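PDB 3M7N: probable exosome complex exonuclease 2 from Archaeoglobus fulgidus, which probably serves as the non-catalytic Rrp42 component of the RNA-degrading exosome, where it contributes to structuring the active site of Rrp41. Local coordinates for residues V58-K63 and I157-N162; G77-N82 and E117-S122; I103-V108 and V137-L142; A151-A156 and P184-S189. All coordinates share one frame; numbering follows the deposited sequence.

Interaction 1 (V58-K63 and I157-N162); sequences VVVGVK and IAALMN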
loop_
_atom_site.group_PDB
_atom_site.type_symbol
_atom_site.label_atom_id
_atom_site.label_comp_id
_atom_site.label_asym_id
_atom_site.label_seq_id
_atom_site.Cartn_x
_atom_site.Cartn_y
_atom_site.Cartn_z
ATOM N N VAL H 58 2.404 -16.630 24.994
ATOM C CA VAL H 58 2.785 -15.265 24.683
ATOM C C VAL H 58 3.870 -14.888 25.642
ATOM O O VAL H 58 3.914 -15.370 26.786
ATOM C CB VAL H 58 1.592 -14.270 24.809
ATOM C CG1 VAL H 58 0.909 -14.418 26.145
ATOM C CG2 VAL H 58 2.072 -12.850 24.631
ATOM N N VAL H 59 4.779 -14.049 25.178
ATOM C CA VAL H 59 5.842 -13.605 26.051
ATOM C C VAL H 59 5.826 -12.111 26.073
ATOM O O VAL H 59 5.561 -11.469 25.060
ATOM C CB VAL H 59 7.244 -14.165 25.639
ATOM C CG1 VAL H 59 7.549 -13.866 24.190
ATOM C CG2 VAL H 59 8.310 -13.611 26.541
ATOM N N VAL H 60 6.080 -11.554 27.246
ATOM C CA VAL H 60 6.134 -10.127 27.382
ATOM C C VAL H 60 7.472 -9.775 27.973
ATOM O O VAL H 60 7.924 -10.424 28.922
ATOM C CB VAL H 60 4.998 -9.610 28.307
ATOM C CG1 VAL H 60 5.217 -8.145 28.671
ATOM C CG2 VAL H 60 3.643 -9.815 27.655
ATOM N N GLY H 61 8.109 -8.748 27.423
ATOM C CA GLY H 61 9.343 -8.240 27.999
ATOM C C GLY H 61 9.195 -6.775 28.347
ATOM O O GLY H 61 8.455 -6.036 27.696
ATOM N N VAL H 62 9.894 -6.351 29.387
ATOM C CA VAL H 62 9.851 -4.965 29.794
ATOM C C VAL H 62 11.224 -4.344 29.650
ATOM O O VAL H 62 12.218 -4.955 30.011
ATOM C CB VAL H 62 9.390 -4.816 31.269
ATOM C CG1 VAL H 62 9.360 -3.339 31.668
ATOM C CG2 VAL H 62 8.027 -5.458 31.468
ATOM N N LYS H 63 11.265 -3.125 29.126
ATOM C CA LYS H 63 12.502 -2.367 29.030
ATOM C C LYS H 63 12.326 -0.982 29.642
ATOM O O LYS H 63 11.307 -0.322 29.436
ATOM C CB LYS H 63 12.952 -2.233 27.568
ATOM C CG LYS H 63 13.284 -3.545 26.882
ATOM C CD LYS H 63 14.473 -4.235 27.548
ATOM C CE LYS H 63 15.780 -3.487 27.293
ATOM N NZ LYS H 63 16.965 -4.316 27.664
ATOM N N ILE H 157 1.553 -8.140 33.519
ATOM C CA ILE H 157 1.684 -7.824 34.946
ATOM C C ILE H 157 2.732 -8.716 35.646
ATOM O O ILE H 157 3.469 -8.267 36.513
ATOM C CB ILE H 157 0.324 -7.842 35.711
ATOM C CG1 ILE H 157 0.510 -7.296 37.126
ATOM C CG2 ILE H 157 -0.290 -9.232 35.759
ATOM C CD1 ILE H 157 0.698 -5.778 37.197
ATOM N N ALA H 158 2.809 -9.976 35.255
ATOM C CA ALA H 158 3.867 -10.832 35.776
ATOM C C ALA H 158 5.251 -10.240 35.456
ATOM O O ALA H 158 6.145 -10.219 36.307
ATOM C CB ALA H 158 3.737 -12.247 35.221
ATOM N N ALA H 159 5.408 -9.745 34.234
ATOM C CA ALA H 159 6.666 -9.145 33.818
ATOM C C ALA H 159 6.972 -7.898 34.637
ATOM O O ALA H 159 8.116 -7.688 35.045
ATOM C CB ALA H 159 6.640 -8.802 32.349
ATOM N N LEU H 160 5.956 -7.063 34.854
ATOM C CA LEU H 160 6.140 -5.861 35.637
ATOM C C LEU H 160 6.542 -6.210 37.072
ATOM O O LEU H 160 7.432 -5.589 37.646
ATOM C CB LEU H 160 4.878 -5.002 35.602
ATOM C CG LEU H 160 4.698 -4.272 34.271
ATOM C CD1 LEU H 160 3.293 -3.684 34.152
ATOM C CD2 LEU H 160 5.797 -3.203 34.080
ATOM N N MET H 161 5.898 -7.232 37.626
ATOM C CA MET H 161 6.199 -7.711 38.965
ATOM C C MET H 161 7.608 -8.310 39.082
ATOM O O MET H 161 8.151 -8.396 40.174
ATOM C CB MET H 161 5.157 -8.739 39.398
ATOM C CG MET H 161 3.768 -8.146 39.620
ATOM S SD MET H 161 2.499 -9.403 39.852
ATOM C CE MET H 161 2.942 -10.021 41.485
ATOM N N ASN H 162 8.206 -8.722 37.969
ATOM C CA ASN H 162 9.573 -9.217 38.028
ATOM C C ASN H 162 10.578 -8.326 37.312
ATOM O O ASN H 162 11.622 -8.792 36.883
ATOM C CB ASN H 162 9.653 -10.639 37.505
ATOM C CG ASN H 162 8.839 -11.614 38.349
ATOM O OD1 ASN H 162 9.397 -12.346 39.171
ATOM N ND2 ASN H 162 7.512 -11.638 38.141
#
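V60 and V62 of the strand meet A159 and L160 of the helix in a purely apolar contact, one piece of the helix-on-sheet packing of the RNase PH domain. The segments approach to 7.8 Å between axes and run roughly the same way, with a signed crossing angle of -38°. Both valines point toward the helix, while G61 between them has no side chain and takes no part. The V62 side chain does most of the work. Its CB stands back from the helix; its two methyls reach forward. CG1, anti to the backbone N (chi1 180°), turns away from A159 and stays 4.3 Å from L160 CD2. CG2, beside the backbone N, is the closer branch: it touches A159 CB at 3.7 Å and L160 CD2 at 4.1 Å, fitting between the alanine methyl and the leucine tip. V62 and L160 cross at about a right angle, with methyl against methyl. A159 points its single side-chain carbon toward the strand, and V60 CG1 touches the same carbon at 4.0 Å. The small alanine thus seats the helix close above two valines. V60 also packs on A155, one turn earlier in the helix, and on V137 and I139 of the adjacent strand. Just past the end of the helix, the side chain of N162 folds back: ND2 donates to A158 O at 2.7 Å, nearly straight at 168°, with the carbonyl oxygen in the plane of the asparagine amide.

Interaction 2 (G77-N82 and E117-S122); sequences GVIIVN and EAVDLS. With nucleotides of chain L.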
loop_
_atom_site.group_PDB
_atom_site.type_symbol
_atom_site.label_atom_id
_atom_site.label_comp_id
_atom_site.label_asym_id
_atom_site.label_seq_id
_atom_site.Cartn_x
_atom_site.Cartn_y
_atom_site.Cartn_z
ATOM N N GLY H 77 6.806 9.222 35.454
ATOM C CA GLY H 77 7.355 8.250 34.531
ATOM C C GLY H 77 6.291 7.874 33.516
ATOM O O GLY H 77 5.109 8.215 33.683
ATOM N N VAL H 78 6.715 7.164 32.470
ATOM C CA VAL H 78 5.864 6.838 31.331
ATOM C C VAL H 78 5.758 5.327 31.101
ATOM O O VAL H 78 6.739 4.598 31.261
ATOM C CB VAL H 78 6.432 7.507 30.070
ATOM C CG1 VAL H 78 5.653 7.114 28.831
ATOM C CG2 VAL H 78 6.438 9.015 30.255
ATOM N N ILE H 79 4.567 4.857 30.731
ATOM C CA ILE H 79 4.377 3.453 30.363
ATOM C C ILE H 79 3.789 3.393 28.982
ATOM O O ILE H 79 2.829 4.097 28.678
ATOM C CB ILE H 79 3.434 2.691 31.320
ATOM C CG1 ILE H 79 3.993 2.704 32.740
ATOM C CG2 ILE H 79 3.260 1.245 30.858
ATOM C CD1 ILE H 79 3.215 1.828 33.718
ATOM N N ILE H 80 4.379 2.561 28.136
ATOM C CA ILE H 80 3.947 2.434 26.754
ATOM C C ILE H 80 3.846 0.959 26.446
ATOM O O ILE H 80 4.796 0.209 26.662
ATOM C CB ILE H 80 4.959 3.061 25.778
ATOM C CG1 ILE H 80 5.571 4.324 26.377
ATOM C CG2 ILE H 80 4.301 3.326 24.428
ATOM C CD1 ILE H 80 6.176 5.258 25.353
ATOM N N VAL H 81 2.691 0.546 25.949
ATOM C CA VAL H 81 2.429 -0.855 25.707
ATOM C C VAL H 81 2.274 -1.098 24.212
ATOM O O VAL H 81 1.502 -0.424 23.544
ATOM C CB VAL H 81 1.139 -1.316 26.451
ATOM C CG1 VAL H 81 0.838 -2.788 26.146
ATOM C CG2 VAL H 81 1.272 -1.102 27.953
ATOM N N ASN H 82 3.024 -2.052 23.684
ATOM C CA ASN H 82 2.844 -2.452 22.295
ATOM C C ASN H 82 2.711 -3.962 22.171
ATOM O O ASN H 82 3.260 -4.720 22.967
ATOM C CB ASN H 82 3.999 -1.952 21.400
ATOM C CG ASN H 82 4.015 -0.439 21.254
ATOM O OD1 ASN H 82 4.690 0.267 22.009
ATOM N ND2 ASN H 82 3.262 0.069 20.294
ATOM N N GLU H 117 -3.532 1.623 38.402
ATOM C CA GLU H 117 -2.316 2.251 38.945
ATOM C C GLU H 117 -1.324 1.243 39.532
ATOM O O GLU H 117 -0.693 1.491 40.544
ATOM C CB GLU H 117 -2.672 3.360 39.955
ATOM C CG GLU H 117 -3.442 4.523 39.305
ATOM C CD GLU H 117 -4.099 5.479 40.295
ATOM O OE1 GLU H 117 -4.862 6.364 39.853
ATOM O OE2 GLU H 117 -3.866 5.356 41.506
ATOM N N ALA H 118 -1.187 0.109 38.860
ATOM C CA ALA H 118 -0.284 -0.964 39.259
ATOM C C ALA H 118 1.165 -0.525 39.461
ATOM O O ALA H 118 1.896 -1.130 40.246
ATOM C CB ALA H 118 -0.339 -2.070 38.229
ATOM N N VAL H 119 1.587 0.505 38.740
ATOM C CA VAL H 119 2.951 0.992 38.866
ATOM C C VAL H 119 2.920 2.443 39.278
ATOM O O VAL H 119 2.271 3.263 38.628
ATOM C CB VAL H 119 3.734 0.890 37.545
ATOM C CG1 VAL H 119 5.082 1.554 37.710
ATOM C CG2 VAL H 119 3.896 -0.562 37.119
ATOM N N ASP H 120 3.610 2.761 40.365
ATOM C CA ASP H 120 3.636 4.124 40.870
ATOM C C ASP H 120 4.542 4.970 39.996
ATOM O O ASP H 120 5.764 4.926 40.127
ATOM C CB ASP H 120 4.136 4.150 42.315
ATOM C CG ASP H 120 3.789 5.439 43.030
ATOM O OD1 ASP H 120 3.601 5.379 44.264
ATOM O OD2 ASP H 120 3.684 6.501 42.368
ATOM N N LEU H 121 3.934 5.743 39.110
ATOM C CA LEU H 121 4.691 6.487 38.120
ATOM C C LEU H 121 5.488 7.618 38.750
ATOM O O LEU H 121 6.592 7.929 38.305
ATOM C CB LEU H 121 3.764 7.032 37.027
ATOM C CG LEU H 121 2.960 5.961 36.282
ATOM C CD1 LEU H 121 2.073 6.590 35.217
ATOM C CD2 LEU H 121 3.889 4.926 35.673
ATOM N N SER H 122 4.932 8.232 39.788
ATOM C CA SER H 122 5.575 9.387 40.399
ATOM C C SER H 122 6.879 8.979 41.080
ATOM O O SER H 122 7.772 9.799 41.265
ATOM C CB SER H 122 4.623 10.074 41.383
ATOM O OG SER H 122 4.160 9.158 42.361
ATOM O "O5'" C L 3 1.632 7.953 21.607
ATOM C "C5'" C L 3 1.711 6.533 21.896
ATOM C "C4'" C L 3 1.749 6.115 23.375
ATOM O "O4'" C L 3 2.680 6.918 24.150
ATOM C "C3'" C L 3 0.448 6.215 24.174
ATOM O "O3'" C L 3 -0.417 5.110 23.912
ATOM C "C2'" C L 3 0.953 6.202 25.619
ATOM O "O2'" C L 3 1.272 4.918 26.120
ATOM C "C1'" C L 3 2.227 7.028 25.496
ATOM N N1 C L 3 1.969 8.453 25.849
ATOM C C2 C L 3 1.711 8.786 27.191
ATOM O O2 C L 3 1.718 7.888 28.047
ATOM N N3 C L 3 1.462 10.083 27.516
ATOM C C4 C L 3 1.465 11.014 26.556
ATOM N N4 C L 3 1.221 12.285 26.911
ATOM C C5 C L 3 1.724 10.686 25.184
ATOM C C6 C L 3 1.963 9.408 24.873
#
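The backbones of G77 and L121 come together with G77 CA 4.8 Å from L121 CA, and G77 N donates to L121 O over 3.1 Å, approaching from well above the carbonyl plane (53° out of it) rather than on a lone pair. The L121 side chain then lies alongside the glycine, its CD1 3.8 Å from G77 O, while CD2 reaches on to I79. I79 stretches toward the loop with CG1 anti to its own carbonyl carbon (chi1 -60°) and a straight chi2, which lays its last two carbons against the leucine: both CG1 and CD1 sit 3.7 Å from L121 CD2. The two side chains cross at about a right angle. At the far end of I79, CD1 also rests on V119 CB at 4.0 Å, so the isoleucine tip is gripped by two loop residues. Within the loop, S122 OG donates to D120 OD2 on its syn side at 2.7 Å. The backbone of the strand has a second use: I79 O accepts a hydrogen bond from O2' of cytidine C3 of the RNA, chain L, at 3.1 Å, and I80 CG2 touches the same ribose. Strand 78-84 is the outermost of its sheet in this chain and pairs in parallel with strand 131-141; the loop leaves helix 100-115 through a Schellman motif at E117 and is tied by D120 and the E117 carbonyl to R181.

Interaction 3 (I103-V108 and V137-L142); sequences IELARV and VDIHAL. With nucleotides of chain L.
The apolar part of the contact is a single close touch, L105 CD2 on I139 CD1 at 3.9 Å. Both residues point toward each other, the leucine from the helix and the isoleucine from the strand. I139 keeps CG1 anti to its carbonyl carbon (chi1 -61°) and chi2 extended, which carries CD1 out to the helix, where it also comes within 4.5 Å of A106 CA. S152 of helix 148-161 packs against both L105 and I139, closing the group from a third side. The charged part belongs to R107, on a different face of the helix. Its chain bends at chi3 (93°), and NH1 approaches the phosphate of C5 of the RNA, chain L, at 2.6 Å from OP1 and 2.8 Å from OP2. OP2 lies at the edge of the guanidinium, in its plane, whereas OP1 is reached obliquely. NH2 of the same arginine forms a salt bridge with E100 of a neighbouring exonuclease 1 subunit, which probably steadies the group at the RNA. Helix 100-115 thus packs one side on the mixed sheet of the RNase PH domain and offers another to RNA, an arrangement consistent with the RNA path of the exosome ring.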
loop_
_atom_site.group_PDB
_atom_site.type_symbol
_atom_site.label_atom_id
_atom_site.label_comp_id
_atom_site.label_asym_id
_atom_site.label_seq_id
_atom_site.Cartn_x
_atom_site.Cartn_y
_atom_site.Cartn_z
ATOM N N ILE H 103 -3.522 -3.370 17.927
ATOM C CA ILE H 103 -3.645 -2.100 18.638
ATOM C C ILE H 103 -4.676 -2.208 19.774
ATOM O O ILE H 103 -4.459 -1.732 20.892
ATOM C CB ILE H 103 -4.041 -0.979 17.667
ATOM C CG1 ILE H 103 -2.814 -0.517 16.875
ATOM C CG2 ILE H 103 -4.662 0.185 18.415
ATOM C CD1 ILE H 103 -3.159 0.135 15.564
ATOM N N GLU H 104 -5.788 -2.862 19.481
ATOM C CA GLU H 104 -6.819 -3.090 20.478
ATOM C C GLU H 104 -6.271 -3.864 21.687
ATOM O O GLU H 104 -6.377 -3.407 22.819
ATOM C CB GLU H 104 -7.999 -3.823 19.845
ATOM C CG GLU H 104 -9.277 -3.779 20.655
ATOM C CD GLU H 104 -10.506 -3.707 19.769
ATOM O OE1 GLU H 104 -11.271 -2.729 19.906
ATOM O OE2 GLU H 104 -10.687 -4.611 18.919
ATOM N N LEU H 105 -5.673 -5.020 21.435
ATOM C CA LEU H 105 -5.067 -5.830 22.484
ATOM C C LEU H 105 -4.100 -5.035 23.358
ATOM O O LEU H 105 -4.211 -5.044 24.573
ATOM C CB LEU H 105 -4.347 -7.037 21.871
ATOM C CG LEU H 105 -3.871 -8.109 22.859
ATOM C CD1 LEU H 105 -3.963 -9.489 22.215
ATOM C CD2 LEU H 105 -2.462 -7.839 23.405
ATOM N N ALA H 106 -3.149 -4.338 22.756
ATOM C CA ALA H 106 -2.172 -3.613 23.567
ATOM C C ALA H 106 -2.864 -2.561 24.416
ATOM O O ALA H 106 -2.452 -2.276 25.540
ATOM C CB ALA H 106 -1.100 -2.965 22.704
ATOM N N ARG H 107 -3.906 -1.964 23.867
ATOM C CA ARG H 107 -4.590 -0.910 24.594
ATOM C C ARG H 107 -5.427 -1.473 25.731
ATOM O O ARG H 107 -5.608 -0.797 26.728
ATOM C CB ARG H 107 -5.441 -0.038 23.670
ATOM C CG ARG H 107 -4.616 0.857 22.779
ATOM C CD ARG H 107 -5.495 1.664 21.859
ATOM N NE ARG H 107 -5.800 2.966 22.439
ATOM C CZ ARG H 107 -7.023 3.379 22.723
ATOM N NH1 ARG H 107 -7.213 4.579 23.253
ATOM N NH2 ARG H 107 -8.050 2.583 22.474
ATOM N N VAL H 108 -5.940 -2.693 25.596
ATOM C CA VAL H 108 -6.703 -3.232 26.702
ATOM C C VAL H 108 -5.734 -3.528 27.842
ATOM O O VAL H 108 -5.977 -3.139 28.980
ATOM C CB VAL H 108 -7.556 -4.468 26.342
ATOM C CG1 VAL H 108 -8.150 -5.078 27.612
ATOM C CG2 VAL H 108 -8.678 -4.090 25.387
ATOM N N VAL H 137 6.467 -1.839 27.575
ATOM C CA VAL H 137 5.859 -3.153 27.729
ATOM C C VAL H 137 5.609 -3.704 26.338
ATOM O O VAL H 137 4.775 -3.191 25.581
ATOM C CB VAL H 137 4.536 -3.131 28.564
ATOM C CG1 VAL H 137 3.924 -4.531 28.614
ATOM C CG2 VAL H 137 4.781 -2.639 29.975
ATOM N N ASP H 138 6.355 -4.737 25.975
ATOM C CA ASP H 138 6.257 -5.247 24.613
ATOM C C ASP H 138 5.742 -6.666 24.608
ATOM O O ASP H 138 6.347 -7.567 25.184
ATOM C CB ASP H 138 7.579 -5.075 23.853
ATOM C CG ASP H 138 7.859 -3.610 23.491
ATOM O OD1 ASP H 138 8.784 -3.009 24.068
ATOM O OD2 ASP H 138 7.154 -3.052 22.629
ATOM N N ILE H 139 4.584 -6.838 23.979
ATOM C CA ILE H 139 3.856 -8.100 23.987
ATOM C C ILE H 139 4.149 -8.816 22.682
ATOM O O ILE H 139 4.081 -8.205 21.623
ATOM C CB ILE H 139 2.327 -7.842 24.102
ATOM C CG1 ILE H 139 2.006 -7.113 25.411
ATOM C CG2 ILE H 139 1.519 -9.143 23.962
ATOM C CD1 ILE H 139 0.607 -6.544 25.473
ATOM N N HIS H 140 4.437 -10.110 22.762
ATOM C CA HIS H 140 4.838 -10.884 21.596
ATOM C C HIS H 140 4.156 -12.242 21.573
ATOM O O HIS H 140 4.525 -13.137 22.308
ATOM C CB HIS H 140 6.350 -11.088 21.606
ATOM C CG HIS H 140 6.960 -11.113 20.246
ATOM N ND1 HIS H 140 7.107 -12.278 19.517
ATOM C CD2 HIS H 140 7.457 -10.117 19.470
ATOM C CE1 HIS H 140 7.659 -11.996 18.354
ATOM N NE2 HIS H 140 7.895 -10.693 18.305
ATOM N N ALA H 141 3.165 -12.395 20.711
ATOM C CA ALA H 141 2.436 -13.644 20.610
ATOM C C ALA H 141 3.347 -14.736 20.058
ATOM O O ALA H 141 4.123 -14.479 19.151
ATOM C CB ALA H 141 1.227 -13.454 19.724
ATOM N N LEU H 142 3.271 -15.944 20.611
ATOM C CA LEU H 142 4.022 -17.082 20.070
ATOM C C LEU H 142 3.095 -18.097 19.426
ATOM O O LEU H 142 3.386 -18.624 18.341
ATOM C CB LEU H 142 4.857 -17.762 21.145
ATOM C CG LEU H 142 5.867 -16.806 21.776
ATOM C CD1 LEU H 142 6.419 -17.345 23.089
ATOM C CD2 LEU H 142 6.991 -16.458 20.788
ATOM P P C L 5 -6.808 6.571 25.594
ATOM O OP1 C L 5 -7.829 5.507 25.613
ATOM O OP2 C L 5 -6.117 6.925 24.329
ATOM O "O5'" C L 5 -7.439 7.930 26.164
ATOM C "C5'" C L 5 -8.379 7.939 27.221
ATOM C "C4'" C L 5 -8.457 9.327 27.822
ATOM O "O4'" C L 5 -7.113 9.824 28.047
ATOM C "C3'" C L 5 -9.068 10.409 26.943
ATOM O "O3'" C L 5 -10.477 10.316 26.927
ATOM C "C2'" C L 5 -8.585 11.636 27.707
ATOM O "O2'" C L 5 -9.209 11.809 28.970
ATOM C "C1'" C L 5 -7.123 11.235 27.900
ATOM N N1 C L 5 -6.274 11.619 26.742
ATOM C C2 C L 5 -6.117 12.976 26.448
ATOM O O2 C L 5 -6.690 13.805 27.167
ATOM N N3 C L 5 -5.344 13.334 25.388
ATOM C C4 C L 5 -4.746 12.397 24.640
ATOM N N4 C L 5 -3.991 12.792 23.607
ATOM C C5 C L 5 -4.902 11.007 24.927
ATOM C C6 C L 5 -5.664 10.668 25.973
#

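Interaction 4 (A151-A156 and P184-S189); sequences ASALAA and PVSVTS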
loop_
_atom_site.group_PDB
_atom_site.type_symbol
_atom_site.label_atom_id
_atom_site.label_comp_id
_atom_site.label_asym_id
_atom_site.label_seq_id
_atom_site.Cartn_x
_atom_site.Cartn_y
_atom_site.Cartn_z
ATOM N N ALA H 151 -4.173 -13.916 28.262
ATOM C CA ALA H 151 -2.779 -14.376 28.355
ATOM C C ALA H 151 -1.796 -13.201 28.424
ATOM O O ALA H 151 -0.890 -13.180 29.271
ATOM C CB ALA H 151 -2.427 -15.303 27.185
ATOM N N SER H 152 -1.998 -12.204 27.570
ATOM C CA SER H 152 -1.076 -11.057 27.522
ATOM C C SER H 152 -1.153 -10.197 28.767
ATOM O O SER H 152 -0.130 -9.754 29.309
ATOM C CB SER H 152 -1.318 -10.185 26.277
ATOM O OG SER H 152 -1.180 -10.947 25.084
ATOM N N ALA H 153 -2.382 -9.952 29.213
ATOM C CA ALA H 153 -2.611 -9.171 30.422
ATOM C C ALA H 153 -1.883 -9.816 31.593
ATOM O O ALA H 153 -1.247 -9.130 32.385
ATOM C CB ALA H 153 -4.088 -9.088 30.704
ATOM N N LEU H 154 -1.998 -11.143 31.694
ATOM C CA LEU H 154 -1.327 -11.918 32.737
ATOM C C LEU H 154 0.193 -11.799 32.605
ATOM O O LEU H 154 0.904 -11.574 33.596
ATOM C CB LEU H 154 -1.704 -13.396 32.618
ATOM C CG LEU H 154 -2.633 -14.119 33.591
ATOM C CD1 LEU H 154 -3.424 -13.167 34.459
ATOM C CD2 LEU H 154 -3.541 -15.044 32.809
ATOM N N ALA H 155 0.688 -11.948 31.378
ATOM C CA ALA H 155 2.137 -11.919 31.149
ATOM C C ALA H 155 2.675 -10.523 31.392
ATOM O O ALA H 155 3.729 -10.362 32.008
ATOM C CB ALA H 155 2.496 -12.422 29.737
ATOM N N ALA H 156 1.945 -9.512 30.936
ATOM C CA ALA H 156 2.373 -8.142 31.183
ATOM C C ALA H 156 2.540 -7.809 32.686
ATOM O O ALA H 156 3.572 -7.260 33.090
ATOM C CB ALA H 156 1.460 -7.152 30.489
ATOM N N PRO H 184 -3.839 -6.097 38.230
ATOM C CA PRO H 184 -4.847 -6.103 37.163
ATOM C C PRO H 184 -4.909 -7.463 36.483
ATOM O O PRO H 184 -3.861 -7.978 36.062
ATOM C CB PRO H 184 -4.305 -5.106 36.132
ATOM C CG PRO H 184 -3.160 -4.436 36.750
ATOM C CD PRO H 184 -2.714 -5.188 37.955
ATOM N N VAL H 185 -6.116 -8.009 36.346
ATOM C CA VAL H 185 -6.340 -9.266 35.653
ATOM C C VAL H 185 -7.577 -9.070 34.832
ATOM O O VAL H 185 -8.581 -8.506 35.331
ATOM C CB VAL H 185 -6.604 -10.419 36.631
ATOM C CG1 VAL H 185 -6.932 -11.694 35.876
ATOM C CG2 VAL H 185 -5.415 -10.600 37.586
ATOM N N SER H 186 -7.500 -9.511 33.572
ATOM C CA SER H 186 -8.601 -9.365 32.633
ATOM C C SER H 186 -9.233 -10.707 32.337
ATOM O O SER H 186 -8.542 -11.721 32.240
ATOM C CB SER H 186 -8.124 -8.711 31.320
ATOM O OG SER H 186 -7.478 -9.666 30.478
ATOM N N VAL H 187 -10.554 -10.708 32.199
ATOM C CA VAL H 187 -11.318 -11.913 31.902
ATOM C C VAL H 187 -12.168 -11.688 30.668
ATOM O O VAL H 187 -13.026 -10.803 30.635
ATOM C CB VAL H 187 -12.265 -12.311 33.066
ATOM C CG1 VAL H 187 -13.137 -13.513 32.673
ATOM C CG2 VAL H 187 -11.470 -12.596 34.333
ATOM N N THR H 188 -11.969 -12.538 29.672
ATOM C CA THR H 188 -12.567 -12.335 28.369
ATOM C C THR H 188 -13.497 -13.465 28.026
ATOM O O THR H 188 -13.119 -14.634 28.088
ATOM C CB THR H 188 -11.463 -12.218 27.266
ATOM O OG1 THR H 188 -10.703 -11.027 27.496
ATOM C CG2 THR H 188 -12.075 -12.200 25.870
ATOM N N SER H 189 -14.719 -13.116 27.636
ATOM C CA SER H 189 -15.669 -14.143 27.268
ATOM C C SER H 189 -16.141 -14.032 25.821
ATOM O O SER H 189 -16.349 -12.939 25.287
ATOM C CB SER H 189 -16.870 -14.140 28.235
ATOM O OG SER H 189 -16.446 -14.299 29.575
HETATM O O HOH W 1 -2.690 -7.057 33.651
#
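A water joins the two segments, donating to A153 O of the helix and to P184 O at the start of the strand, 2.8 Å from its oxygen in each case. It bridges the entry of strand 185-192 to helix 148-161, the helix that in this RNase PH fold lies between the five-stranded sheet and the four-stranded one. Beside the water, A153 turns its methyl at the strand, and A153 CB packs on S186 OG at 3.4 Å and, more loosely, on S186 CB at 4.1 Å. The serine places OG between its backbone N and carbonyl carbon (chi1 80°), leaning it on the alanine while it hydrogen-bonds to OD2 of D150. That carboxylate oxygen is also bonded by T188 OG1, so a single carboxylate oxygen near the N-terminal end of the helix collects two hydroxyls from the same strand. T188 OG1 is in turn hydrogen-bonded to T213 OG1 on the adjacent strand 211-216. On the other side of the helix, A151 and A155 pack on V51 of the first sheet. One residue on from A153, L154 leaves the helix at a slant but reaches the strand through its end. It crosses V185 obliquely, with L154 CD1 4.1 Å from V185 CG1.

Interactions 1, 2 and 3 all rest on the mixed five-stranded sheet, with strand 131-141 between 56-67 and 78-84, and all lie in the first exoribonuclease-family domain. Along the chain, 2 and 3 are nested inside the loop closed by interaction 1, and their own segments alternate. Interactions 1 and 4 share helix 148-161 and have centres about 12 Å apart; 4 reaches across to strand 185-192, in the second such domain. Interactions 2 and 4, about 17 Å apart between centres, are the most distant, yet touch where A118 meets P184. One helix thus couples the two halves of the subunit, while interactions 2 and 3 adjoin the RNA.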